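2-oxoadipate dioxygenase/decarboxylase, chloroplastic/amyloplastic (Oryza sativa, PDB 6W1K) catalyses the iron(II)-dependent decarboxylation and hydroxylation of 2-oxoadipate to D-2-hydroxyglutarate, a step of lysine breakdown in rice plastids. Local coordinates at residues E30-Y33 against L34-P38; T39-T42 against I43-V47; S133-S136 against Q137-Q141; S147-G150 against N151-A154; P168-S171 against D172-V175. All coordinates share one frame; numbering follows the deposited sequence.

Contact 1: residues E30-Y33 against L34-P38; sequences EKVY and LSRNP
Tyr33 meets Leu34 and Asn37 along the length of its side chain. With CG anti to the backbone N (chi1 170°), the ring leaves the helix on the carbonyl side. CB and CG lie against the amide N of Leu34. Farther out, the two ring borders find different neighbours: Tyr33 CD1 packs on Leu34 CD2 at 4.0 Å, and Tyr33 CD2 is 3.8 Å from Asn37 ND2, the Asn37 amide plane being turned 34° from the ring. CE1 still grazes Leu34 CD2. At the tip, OH is hydrogen-bonded to the backbone O of Tyr265 on strand 258-271, and the side chain as a whole comes within about 4 Å of that of the iron ligand His195. This places Tyr33, near the end of helix 16-36, behind a ligand of the metal site, occupied by nickel in the crystal, in this glyoxalase-clan protein. The carbonyl of the same residue takes two bonds. Tyr33 O receives Asn37 ND2 on a lone pair in the carbonyl plane, at 2.8 Å and nearly straight (164°), while Arg36 N approaches it from above the plane at 3.3 Å. Asn37 OD1 turns to Ser264 N, so both ends of the amide are held and its rotation is fixed. One residue earlier, Val32 O accepts the hydroxyl of Ser35 (Ser35 OG to Val32 O 2.8 Å) and a weak bond from Arg36 N. Val32 CG1 also lies over one face of the Arg36 guanidinium, 3.8 Å from NH1, and Glu30 CG rests on Leu34 CD1 at 3.9 Å.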
loop_
_atom_site.group_PDB
_atom_site.type_symbol
_atom_site.label_atom_id
_atom_site.label_comp_id
_atom_site.label_asym_id
_atom_site.label_seq_id
_atom_site.Cartn_x
_atom_site.Cartn_y
_atom_site.Cartn_z
ATOM N N GLU A 30 -10.906 1.004 -3.001
ATOM C CA GLU A 30 -10.353 1.442 -4.271
ATOM C C GLU A 30 -11.132 2.604 -4.857
ATOM O O GLU A 30 -10.545 3.466 -5.535
ATOM C CB GLU A 30 -10.373 0.286 -5.259
ATOM C CG GLU A 30 -9.862 0.624 -6.620
ATOM C CD GLU A 30 -10.348 -0.365 -7.678
ATOM O OE1 GLU A 30 -11.579 -0.511 -7.866
ATOM O OE2 GLU A 30 -9.504 -0.985 -8.335
ATOM N N LYS A 31 -12.451 2.639 -4.642
ATOM C CA LYS A 31 -13.251 3.740 -5.180
ATOM C C LYS A 31 -12.861 5.082 -4.563
ATOM O O LYS A 31 -12.779 6.095 -5.272
ATOM C CB LYS A 31 -14.740 3.469 -4.954
ATOM C CG LYS A 31 -15.227 2.175 -5.575
ATOM C CD LYS A 31 -16.623 2.311 -6.198
ATOM C CE LYS A 31 -17.155 0.945 -6.692
ATOM N NZ LYS A 31 -17.277 -0.047 -5.545
ATOM N N VAL A 32 -12.700 5.127 -3.229
ATOM C CA VAL A 32 -12.233 6.345 -2.571
ATOM C C VAL A 32 -10.861 6.750 -3.110
ATOM O O VAL A 32 -10.616 7.922 -3.428
ATOM C CB VAL A 32 -12.175 6.157 -1.042
ATOM C CG1 VAL A 32 -11.509 7.414 -0.378
ATOM C CG2 VAL A 32 -13.565 5.928 -0.469
ATOM N N TYR A 33 -9.942 5.784 -3.185
ATOM C CA TYR A 33 -8.593 6.018 -3.714
ATOM C C TYR A 33 -8.612 6.637 -5.099
ATOM O O TYR A 33 -7.939 7.641 -5.360
ATOM C CB TYR A 33 -7.876 4.676 -3.734
ATOM C CG TYR A 33 -6.549 4.555 -4.430
ATOM C CD1 TYR A 33 -6.445 3.803 -5.590
ATOM C CD2 TYR A 33 -5.377 5.084 -3.858
ATOM C CE1 TYR A 33 -5.244 3.601 -6.207
ATOM C CE2 TYR A 33 -4.150 4.911 -4.487
ATOM C CZ TYR A 33 -4.104 4.133 -5.646
ATOM O OH TYR A 33 -2.929 3.908 -6.282
ATOM N N LEU A 34 -9.358 6.043 -6.018
ATOM C CA LEU A 34 -9.390 6.591 -7.373
ATOM C C LEU A 34 -10.040 7.968 -7.436
ATOM O O LEU A 34 -9.629 8.806 -8.251
ATOM C CB LEU A 34 -10.124 5.618 -8.307
ATOM C CG LEU A 34 -9.480 4.245 -8.496
ATOM C CD1 LEU A 34 -10.340 3.358 -9.361
ATOM C CD2 LEU A 34 -8.137 4.381 -9.131
ATOM N N SER A 35 -11.050 8.234 -6.602
ATOM C CA SER A 35 -11.700 9.541 -6.632
ATOM C C SER A 35 -10.795 10.659 -6.116
ATOM O O SER A 35 -11.038 11.836 -6.415
ATOM C CB SER A 35 -13.005 9.470 -5.826
ATOM O OG SER A 35 -12.763 9.429 -4.436
ATOM N N ARG A 36 -9.754 10.337 -5.356
ATOM C CA ARG A 36 -8.886 11.370 -4.802
ATOM C C ARG A 36 -7.499 11.397 -5.417
ATOM O O ARG A 36 -6.692 12.279 -5.062
ATOM C CB ARG A 36 -8.696 11.178 -3.290
ATOM C CG ARG A 36 -9.915 11.309 -2.395
ATOM C CD ARG A 36 -9.468 10.859 -0.980
ATOM N NE ARG A 36 -10.333 11.302 0.073
ATOM C CZ ARG A 36 -10.285 10.821 1.303
ATOM N NH1 ARG A 36 -9.417 9.857 1.634
ATOM N NH2 ARG A 36 -11.126 11.297 2.189
ATOM N N ASN A 37 -7.196 10.461 -6.305
ATOM C CA ASN A 37 -5.860 10.297 -6.871
ATOM C C ASN A 37 -5.951 10.199 -8.387
ATOM O O ASN A 37 -5.892 9.098 -8.964
ATOM C CB ASN A 37 -5.175 9.079 -6.254
ATOM C CG ASN A 37 -4.921 9.273 -4.774
ATOM O OD1 ASN A 37 -3.899 9.845 -4.397
ATOM N ND2 ASN A 37 -5.884 8.874 -3.935
ATOM N N PRO A 38 -6.057 11.351 -9.063
ATOM C CA PRO A 38 -6.168 11.359 -10.529
ATOM C C PRO A 38 -4.992 10.721 -11.246
ATOM O O PRO A 38 -5.167 10.194 -12.356
ATOM C CB PRO A 38 -6.252 12.859 -10.871
ATOM C CG PRO A 38 -6.524 13.560 -9.624
ATOM C CD PRO A 38 -6.027 12.708 -8.496
#

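Contact 2: residues T39-T42 against I43-V47; sequences TAKT and ILELV
The bond from Leu46 N to Thr42 O, 2.8 Å long with the donor in the carbonyl plane, is the shortest of the four backbone i to i+4 bonds that join 39-42 to 43-47. The side chains of the same two residues run side by side in one direction. Thr42 CG2, set anti to the backbone N by a chi1 of -65° that places OG1 beside that N, touches Leu46 CD1 at 3.9 Å. The hydroxyl OG1 turns back to the carbonyl of Pro38, which leaves the methyl as the branch facing Leu46. Leu46 also touches Phe216 of helix 210-219. An alanine in place of Leu46 would probably strip the Thr42 methyl of this partner and open a gap against Phe216. Thr39 and Ile43 repeat the pattern a turn away: CG2 of Thr39 meets CD1 of Ile43 at 3.9 Å, and Thr39 OG1 is bonded to Asp247. Ile43 reaches Ile266 and Phe268 of strand 258-271. On another face, the extended chains of Lys41 and Glu45 slant across each other, with Lys41 CE 3.7 Å from Glu45 OE2. Lys41 NZ and Glu45 OE2 stay 4.8 Å apart, too far for a salt bridge, although the opposite charges probably attract. Pairing of i with i+4 is the mark of an alpha-helix, here helix 38-51, which is amphipathic: Lys41 and Glu45 are exposed, while its apolar side packs against strand 258-271 and helix 210-219.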
loop_
_atom_site.group_PDB
_atom_site.type_symbol
_atom_site.label_atom_id
_atom_site.label_comp_id
_atom_site.label_asym_id
_atom_site.label_seq_id
_atom_site.Cartn_x
_atom_site.Cartn_y
_atom_site.Cartn_z
ATOM N N THR A 39 -3.789 10.780 -10.668
ATOM C CA THR A 39 -2.627 10.176 -11.320
ATOM C C THR A 39 -2.766 8.657 -11.363
ATOM O O THR A 39 -2.553 8.022 -12.404
ATOM C CB THR A 39 -1.340 10.578 -10.599
ATOM O OG1 THR A 39 -1.114 11.991 -10.763
ATOM C CG2 THR A 39 -0.149 9.788 -11.141
ATOM N N ALA A 40 -3.122 8.056 -10.229
ATOM C CA ALA A 40 -3.298 6.619 -10.197
ATOM C C ALA A 40 -4.439 6.200 -11.110
ATOM O O ALA A 40 -4.322 5.223 -11.846
ATOM C CB ALA A 40 -3.559 6.167 -8.763
ATOM N N LYS A 41 -5.557 6.930 -11.066
ATOM C CA LYS A 41 -6.691 6.602 -11.915
ATOM C C LYS A 41 -6.309 6.678 -13.384
ATOM O O LYS A 41 -6.709 5.823 -14.181
ATOM C CB LYS A 41 -7.848 7.546 -11.614
ATOM C CG LYS A 41 -9.120 7.305 -12.405
ATOM C CD LYS A 41 -10.188 8.320 -12.013
ATOM C CE LYS A 41 -11.441 8.183 -12.876
ATOM N NZ LYS A 41 -12.381 9.351 -12.712
ATOM N N THR A 42 -5.559 7.711 -13.774
ATOM C CA THR A 42 -5.188 7.840 -15.179
ATOM C C THR A 42 -4.259 6.720 -15.612
ATOM O O THR A 42 -4.426 6.148 -16.692
ATOM C CB THR A 42 -4.522 9.185 -15.442
ATOM O OG1 THR A 42 -5.472 10.212 -15.216
ATOM C CG2 THR A 42 -4.027 9.268 -16.904
ATOM N N ILE A 43 -3.246 6.425 -14.795
ATOM C CA ILE A 43 -2.291 5.380 -15.141
ATOM C C ILE A 43 -2.994 4.037 -15.300
ATOM O O ILE A 43 -2.677 3.273 -16.213
ATOM C CB ILE A 43 -1.172 5.308 -14.085
ATOM C CG1 ILE A 43 -0.222 6.484 -14.257
ATOM C CG2 ILE A 43 -0.342 4.022 -14.236
ATOM C CD1 ILE A 43 0.811 6.645 -13.151
ATOM N N LEU A 44 -3.937 3.714 -14.403
ATOM C CA LEU A 44 -4.674 2.461 -14.539
ATOM C C LEU A 44 -5.485 2.425 -15.833
ATOM O O LEU A 44 -5.593 1.380 -16.495
ATOM C CB LEU A 44 -5.571 2.263 -13.318
ATOM C CG LEU A 44 -4.847 1.877 -12.028
ATOM C CD1 LEU A 44 -5.758 2.080 -10.836
ATOM C CD2 LEU A 44 -4.371 0.430 -12.111
ATOM N N GLU A 45 -6.041 3.561 -16.235
ATOM C CA GLU A 45 -6.714 3.598 -17.529
ATOM C C GLU A 45 -5.716 3.426 -18.671
ATOM O O GLU A 45 -6.003 2.732 -19.658
ATOM C CB GLU A 45 -7.491 4.906 -17.672
ATOM C CG GLU A 45 -8.660 5.013 -16.687
ATOM C CD GLU A 45 -9.306 6.398 -16.636
ATOM O OE1 GLU A 45 -8.724 7.355 -17.197
ATOM O OE2 GLU A 45 -10.400 6.523 -16.025
ATOM N N LEU A 46 -4.543 4.062 -18.570
ATOM C CA LEU A 46 -3.571 3.975 -19.659
ATOM C C LEU A 46 -3.053 2.549 -19.832
ATOM O O LEU A 46 -2.820 2.087 -20.958
ATOM C CB LEU A 46 -2.402 4.925 -19.398
ATOM C CG LEU A 46 -2.665 6.423 -19.592
ATOM C CD1 LEU A 46 -1.478 7.241 -19.043
ATOM C CD2 LEU A 46 -2.926 6.771 -21.054
ATOM N N VAL A 47 -2.820 1.857 -18.724
ATOM C CA VAL A 47 -2.332 0.488 -18.799
ATOM C C VAL A 47 -3.395 -0.423 -19.397
ATOM O O VAL A 47 -3.096 -1.311 -20.203
ATOM C CB VAL A 47 -1.896 0.021 -17.399
ATOM C CG1 VAL A 47 -1.604 -1.477 -17.426
ATOM C CG2 VAL A 47 -0.686 0.837 -16.918
#

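Contact 3: residues S133-S136 against Q137-Q141; sequences SPQS and QDIIQ
Gln137 folds back along the first turn toward Ser133. Its CG stands anti to its own carbonyl carbon (chi1 -66°), which brings Gln137 CG to 3.3 Å from Ser133 O, the same oxygen that receives Gln137 N at 2.9 Å. From there the extended chain carries NE2 to the carbonyl of Leu132. A leucine in its place would probably leave the Leu132 carbonyl without this donor. Ser133 is the N-cap of helix 134-147: Ser133 OG accepts from Ser136 N at 3.3 Å in a nearly straight bond (170°). The hydroxyls of both serines are also bonded to Glu179 OE1, so that one carboxylate oxygen ties the helix start to the end of helix 170-179. Asp138 leans back in the same sense as Gln137, Asp138 CG lying 3.3 Å from Pro134 O, and its N is bonded to that oxygen. Ile139 and Ile140 repeat the backward tilt but diverge: Ile139 CD1 passes Gln135 O at 3.8 Å on its way to helix 170-179, whereas Ile140 CD1 skirts Ser136 O at 3.6 Å and its side chain packs on Val129 and Leu132.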
loop_
_atom_site.group_PDB
_atom_site.type_symbol
_atom_site.label_atom_id
_atom_site.label_comp_id
_atom_site.label_asym_id
_atom_site.label_seq_id
_atom_site.Cartn_x
_atom_site.Cartn_y
_atom_site.Cartn_z
ATOM N N SER A 133 9.045 13.010 19.659
ATOM C CA SER A 133 9.159 14.050 20.678
ATOM C C SER A 133 7.882 14.116 21.521
ATOM O O SER A 133 6.783 13.809 21.037
ATOM C CB SER A 133 9.385 15.415 20.021
ATOM O OG SER A 133 8.190 15.841 19.355
ATOM N N PRO A 134 7.991 14.559 22.770
ATOM C CA PRO A 134 6.781 14.734 23.586
ATOM C C PRO A 134 5.733 15.623 22.933
ATOM O O PRO A 134 4.532 15.336 23.032
ATOM C CB PRO A 134 7.327 15.360 24.881
ATOM C CG PRO A 134 8.749 14.882 24.955
ATOM C CD PRO A 134 9.231 14.815 23.529
ATOM N N GLN A 135 6.152 16.699 22.265
ATOM C CA GLN A 135 5.182 17.590 21.634
ATOM C C GLN A 135 4.332 16.857 20.595
ATOM O O GLN A 135 3.098 16.995 20.581
ATOM C CB GLN A 135 5.904 18.785 21.002
ATOM C CG GLN A 135 4.967 19.785 20.349
ATOM C CD GLN A 135 5.693 20.880 19.587
ATOM O OE1 GLN A 135 6.850 20.725 19.161
ATOM N NE2 GLN A 135 5.008 21.999 19.402
ATOM N N SER A 136 4.966 16.086 19.696
ATOM C CA SER A 136 4.194 15.332 18.699
ATOM C C SER A 136 3.380 14.219 19.343
ATOM O O SER A 136 2.276 13.907 18.887
ATOM C CB SER A 136 5.106 14.731 17.626
ATOM O OG SER A 136 5.747 15.762 16.891
ATOM N N GLN A 137 3.925 13.555 20.361
ATOM C CA GLN A 137 3.115 12.568 21.062
ATOM C C GLN A 137 1.832 13.196 21.577
ATOM O O GLN A 137 0.764 12.567 21.535
ATOM C CB GLN A 137 3.893 11.939 22.217
ATOM C CG GLN A 137 5.061 11.124 21.775
ATOM C CD GLN A 137 5.632 10.276 22.889
ATOM O OE1 GLN A 137 4.901 9.628 23.639
ATOM N NE2 GLN A 137 6.950 10.264 22.992
ATOM N N ASP A 138 1.913 14.435 22.078
ATOM C CA ASP A 138 0.729 15.056 22.660
ATOM C C ASP A 138 -0.265 15.466 21.579
ATOM O O ASP A 138 -1.477 15.425 21.798
ATOM C CB ASP A 138 1.091 16.283 23.491
ATOM C CG ASP A 138 1.776 15.933 24.798
ATOM O OD1 ASP A 138 1.805 14.741 25.170
ATOM O OD2 ASP A 138 2.300 16.864 25.450
ATOM N N ILE A 139 0.231 15.889 20.418
ATOM C CA ILE A 139 -0.655 16.247 19.323
ATOM C C ILE A 139 -1.400 15.005 18.835
ATOM O O ILE A 139 -2.626 15.004 18.680
ATOM C CB ILE A 139 0.142 16.907 18.182
ATOM C CG1 ILE A 139 0.560 18.326 18.525
ATOM C CG2 ILE A 139 -0.687 16.870 16.878
ATOM C CD1 ILE A 139 1.666 18.837 17.626
ATOM N N ILE A 140 -0.672 13.910 18.639
ATOM C CA ILE A 140 -1.317 12.691 18.171
ATOM C C ILE A 140 -2.310 12.194 19.206
ATOM O O ILE A 140 -3.426 11.773 18.866
ATOM C CB ILE A 140 -0.252 11.629 17.838
ATOM C CG1 ILE A 140 0.484 12.058 16.577
ATOM C CG2 ILE A 140 -0.884 10.247 17.658
ATOM C CD1 ILE A 140 1.846 11.358 16.373
ATOM N N GLN A 141 -1.923 12.231 20.481
ATOM C CA GLN A 141 -2.818 11.797 21.543
ATOM C C GLN A 141 -4.104 12.615 21.557
ATOM O O GLN A 141 -5.177 12.082 21.862
ATOM C CB GLN A 141 -2.127 11.897 22.896
ATOM C CG GLN A 141 -2.801 11.131 23.982
ATOM C CD GLN A 141 -2.790 9.617 23.739
ATOM O OE1 GLN A 141 -1.809 9.042 23.239
ATOM N NE2 GLN A 141 -3.903 8.968 24.086
#

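Contact 4: residues S147-G150 against N151-A154; sequences SGKG and NKHA
Lys149 and Gly150 each offer a carbonyl to an amide three residues on. Lys152 N is bonded to Lys149 O and His153 N to Gly150 O, both at 2.9 Å, and in both cases the donor stands well above the carbonyl plane, by 51° and 54°. These i to i+3 bonds make a short 3-10 turn. It is preceded by a bond of the same span, Gly150 N to Ser147 O at 2.9 Å, which satisfies the Gly150 amide. Gly148 leaves the helix with positive phi, a conformation that favours glycine. Its carbonyl takes a hydrogen bond from Tyr70 OH, and Tyr70 OH is bonded to Ser147 OG as well; that serine hydroxyl has Thr164 OG1 as another partner. At Gly150 a CB would clash with Ser147 OG as that hydroxyl is placed here. On the outer side the aliphatic parts of Lys149 and Lys152 lie side by side, Lys149 CD to Lys152 CD 3.9 Å. Lys149 NZ and Lys152 NZ are 4.9 Å apart, close enough for some mutual repulsion, probably weak at this exposed site. The turn links helix 134-147 to helix 154-160: His153 is the N-cap residue of the latter, and Ala154, its first residue, packs against Ser74 and Leu75 of helix 72-81.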
loop_
_atom_site.group_PDB
_atom_site.type_symbol
_atom_site.label_atom_id
_atom_site.label_comp_id
_atom_site.label_asym_id
_atom_site.label_seq_id
_atom_site.Cartn_x
_atom_site.Cartn_y
_atom_site.Cartn_z
ATOM N N SER A 147 -11.251 10.636 18.679
ATOM C CA SER A 147 -11.717 9.526 17.837
ATOM C C SER A 147 -12.475 8.474 18.611
ATOM O O SER A 147 -13.169 7.656 18.004
ATOM C CB SER A 147 -10.503 8.888 17.148
ATOM O OG SER A 147 -10.881 7.908 16.187
ATOM N N GLY A 148 -12.361 8.471 19.932
ATOM C CA GLY A 148 -13.052 7.461 20.730
ATOM C C GLY A 148 -12.676 6.047 20.305
ATOM O O GLY A 148 -11.501 5.692 20.172
ATOM N N LYS A 149 -13.699 5.238 20.050
ATOM C CA LYS A 149 -13.503 3.866 19.605
ATOM C C LYS A 149 -13.513 3.738 18.089
ATOM O O LYS A 149 -13.772 2.644 17.560
ATOM C CB LYS A 149 -14.561 2.974 20.256
ATOM C CG LYS A 149 -14.296 2.817 21.761
ATOM C CD LYS A 149 -15.129 1.692 22.362
ATOM C CE LYS A 149 -14.931 1.568 23.876
ATOM N NZ LYS A 149 -13.575 1.023 24.192
ATOM N N GLY A 150 -13.179 4.814 17.373
ATOM C CA GLY A 150 -13.044 4.733 15.926
ATOM C C GLY A 150 -12.077 3.658 15.463
ATOM O O GLY A 150 -12.238 3.100 14.369
ATOM N N ASN A 151 -11.076 3.332 16.287
ATOM C CA ASN A 151 -10.110 2.312 15.917
ATOM C C ASN A 151 -10.764 0.944 15.762
ATOM O O ASN A 151 -10.204 0.077 15.094
ATOM C CB ASN A 151 -9.033 2.176 16.976
ATOM C CG ASN A 151 -9.625 1.944 18.362
ATOM O OD1 ASN A 151 -10.396 2.764 18.864
ATOM N ND2 ASN A 151 -9.322 0.802 18.953
ATOM N N LYS A 152 -11.903 0.724 16.407
ATOM C CA LYS A 152 -12.613 -0.540 16.247
ATOM C C LYS A 152 -13.370 -0.628 14.925
ATOM O O LYS A 152 -13.980 -1.675 14.643
ATOM C CB LYS A 152 -13.583 -0.770 17.421
ATOM C CG LYS A 152 -12.878 -0.846 18.766
ATOM C CD LYS A 152 -13.860 -1.002 19.912
ATOM C CE LYS A 152 -14.309 -2.464 20.113
ATOM N NZ LYS A 152 -15.221 -2.561 21.302
ATOM N N HIS A 153 -13.314 0.405 14.091
ATOM C CA HIS A 153 -14.077 0.439 12.836
ATOM C C HIS A 153 -13.242 1.052 11.752
ATOM O O HIS A 153 -13.723 1.838 10.929
ATOM C CB HIS A 153 -15.412 1.164 13.044
ATOM C CG HIS A 153 -16.228 0.503 14.099
ATOM N ND1 HIS A 153 -16.891 -0.682 13.877
ATOM C CD2 HIS A 153 -16.340 0.752 15.422
ATOM C CE1 HIS A 153 -17.435 -1.101 15.008
ATOM N NE2 HIS A 153 -17.131 -0.231 15.956
ATOM N N ALA A 154 -11.968 0.655 11.714
ATOM C CA ALA A 154 -11.037 1.238 10.755
ATOM C C ALA A 154 -11.432 0.922 9.324
ATOM O O ALA A 154 -11.206 1.732 8.423
ATOM C CB ALA A 154 -9.608 0.736 11.028
#

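Contact 5: residues P168-S171 against D172-V175; sequences PIYS and DFQV
This is a local contact in the first turn of helix 170-179, where Tyr170 is overlaid by Gln174 and flanked by Phe173. Gln174 lays its side chain across one face of the tyrosine ring. Gln174 CG stands 3.8 Å from the Tyr170 ring centroid and 21° off the normal, a CH-pi contact, and the amide beyond it continues over the rim, with Gln174 CD 3.5 Å from Tyr170 CE2. The amide and ring planes are nearly parallel, 14° apart, and stack. The same two residues are joined through the backbone, Gln174 N to Tyr170 O at 2.8 Å. Phe173 CD1 meets Tyr170 CE1 at 3.8 Å, and both rings meet Phe253, so the helix start is fitted by an aromatic cluster to the chain leading into strand 258-271. Ile169 holds the N-cap position, and its carbonyl accepts Phe173 N in the carbonyl plane and, weakly, Asp172 N. Its side chain curls forward, CG1 between the backbone N and the carbonyl carbon (chi1 65°), and Ile169 CG1 touches Asp172 OD2 at 3.4 Å. That oxygen has stronger partners in helix 134-147: a salt bridge to Lys142 and a hydrogen bond from Tyr143. The other oxygen, Asp172 OD1, accepts from a water at 2.7 Å, and the same water is bonded to Ser171 OG at 2.8 Å.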
loop_
_atom_site.group_PDB
_atom_site.type_symbol
_atom_site.label_atom_id
_atom_site.label_comp_id
_atom_site.label_asym_id
_atom_site.label_seq_id
_atom_site.Cartn_x
_atom_site.Cartn_y
_atom_site.Cartn_z
ATOM N N PRO A 168 -8.036 18.021 11.503
ATOM C CA PRO A 168 -6.874 18.659 12.145
ATOM C C PRO A 168 -6.806 20.150 11.884
ATOM O O PRO A 168 -7.338 20.657 10.890
ATOM C CB PRO A 168 -5.678 17.960 11.494
ATOM C CG PRO A 168 -6.235 16.932 10.581
ATOM C CD PRO A 168 -7.671 17.158 10.370
ATOM N N ILE A 169 -6.166 20.875 12.831
ATOM C CA ILE A 169 -5.812 22.271 12.616
ATOM C C ILE A 169 -4.444 22.302 11.957
ATOM O O ILE A 169 -3.599 21.426 12.175
ATOM C CB ILE A 169 -5.828 23.109 13.915
ATOM C CG1 ILE A 169 -4.738 22.619 14.862
ATOM C CG2 ILE A 169 -7.198 23.004 14.582
ATOM C CD1 ILE A 169 -4.721 23.307 16.180
ATOM N N TYR A 170 -4.223 23.343 11.159
ATOM C CA TYR A 170 -3.024 23.404 10.331
ATOM C C TYR A 170 -1.765 23.415 11.193
ATOM O O TYR A 170 -0.768 22.777 10.850
ATOM C CB TYR A 170 -3.067 24.658 9.434
ATOM C CG TYR A 170 -1.887 24.718 8.469
ATOM C CD1 TYR A 170 -1.571 23.624 7.700
ATOM C CD2 TYR A 170 -1.089 25.858 8.342
ATOM C CE1 TYR A 170 -0.478 23.638 6.828
ATOM C CE2 TYR A 170 -0.003 25.882 7.456
ATOM C CZ TYR A 170 0.301 24.764 6.710
ATOM O OH TYR A 170 1.371 24.777 5.833
ATOM N N SER A 171 -1.788 24.163 12.300
ATOM C CA SER A 171 -0.618 24.250 13.164
ATOM C C SER A 171 -0.158 22.862 13.593
ATOM O O SER A 171 1.044 22.594 13.678
ATOM C CB SER A 171 -0.924 25.095 14.395
ATOM O OG SER A 171 -2.020 24.569 15.118
ATOM N N ASP A 172 -1.096 21.963 13.860
ATOM C CA ASP A 172 -0.695 20.630 14.296
ATOM C C ASP A 172 -0.066 19.851 13.144
ATOM O O ASP A 172 0.915 19.119 13.336
ATOM C CB ASP A 172 -1.889 19.870 14.857
ATOM C CG ASP A 172 -2.337 20.361 16.251
ATOM O OD1 ASP A 172 -1.555 21.051 16.937
ATOM O OD2 ASP A 172 -3.479 20.013 16.655
ATOM N N PHE A 173 -0.664 19.953 11.955
ATOM C CA PHE A 173 -0.085 19.359 10.755
ATOM C C PHE A 173 1.327 19.891 10.528
ATOM O O PHE A 173 2.246 19.129 10.223
ATOM C CB PHE A 173 -0.997 19.665 9.567
ATOM C CG PHE A 173 -0.506 19.132 8.241
ATOM C CD1 PHE A 173 0.124 19.956 7.345
ATOM C CD2 PHE A 173 -0.724 17.816 7.887
ATOM C CE1 PHE A 173 0.556 19.462 6.105
ATOM C CE2 PHE A 173 -0.319 17.333 6.661
ATOM C CZ PHE A 173 0.333 18.149 5.775
ATOM N N GLN A 174 1.518 21.191 10.709
ATOM C CA GLN A 174 2.835 21.781 10.526
ATOM C C GLN A 174 3.862 21.155 11.465
ATOM O O GLN A 174 4.976 20.828 11.046
ATOM C CB GLN A 174 2.770 23.285 10.760
ATOM C CG GLN A 174 2.422 24.123 9.566
ATOM C CD GLN A 174 2.381 25.595 9.952
ATOM O OE1 GLN A 174 1.660 25.977 10.884
ATOM N NE2 GLN A 174 3.185 26.418 9.276
ATOM N N VAL A 175 3.524 21.037 12.756
ATOM C CA VAL A 175 4.461 20.486 13.741
ATOM C C VAL A 175 4.815 19.037 13.403
ATOM O O VAL A 175 5.986 18.631 13.469
ATOM C CB VAL A 175 3.862 20.602 15.156
ATOM C CG1 VAL A 175 4.687 19.813 16.154
ATOM C CG2 VAL A 175 3.767 22.067 15.584
HETATM O O HOH W 1 -0.268 23.455 16.931
#

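All five contacts are local and lie in series along the chain, so none nests in or crosses another, and each closes only turns of its own helix or loop. Contact 1 ends helix 16-36 and contact 2 follows at once in helix 38-51. The two touch, Leu34 CD2 meeting Leu44 CD1 at 3.7 Å, and both helices pack on strand 258-271 near the metal site. Far off, with centres 38 Å from contact 2 to contact 3, helix 134-147 begins at contact 3 and runs into the turn of contact 4, which hands over to helix 154-160. Contact 5 starts helix 170-179 and returns to contact 3, where Ile139 CD1 packs on Val175 CG1 at 3.5 Å.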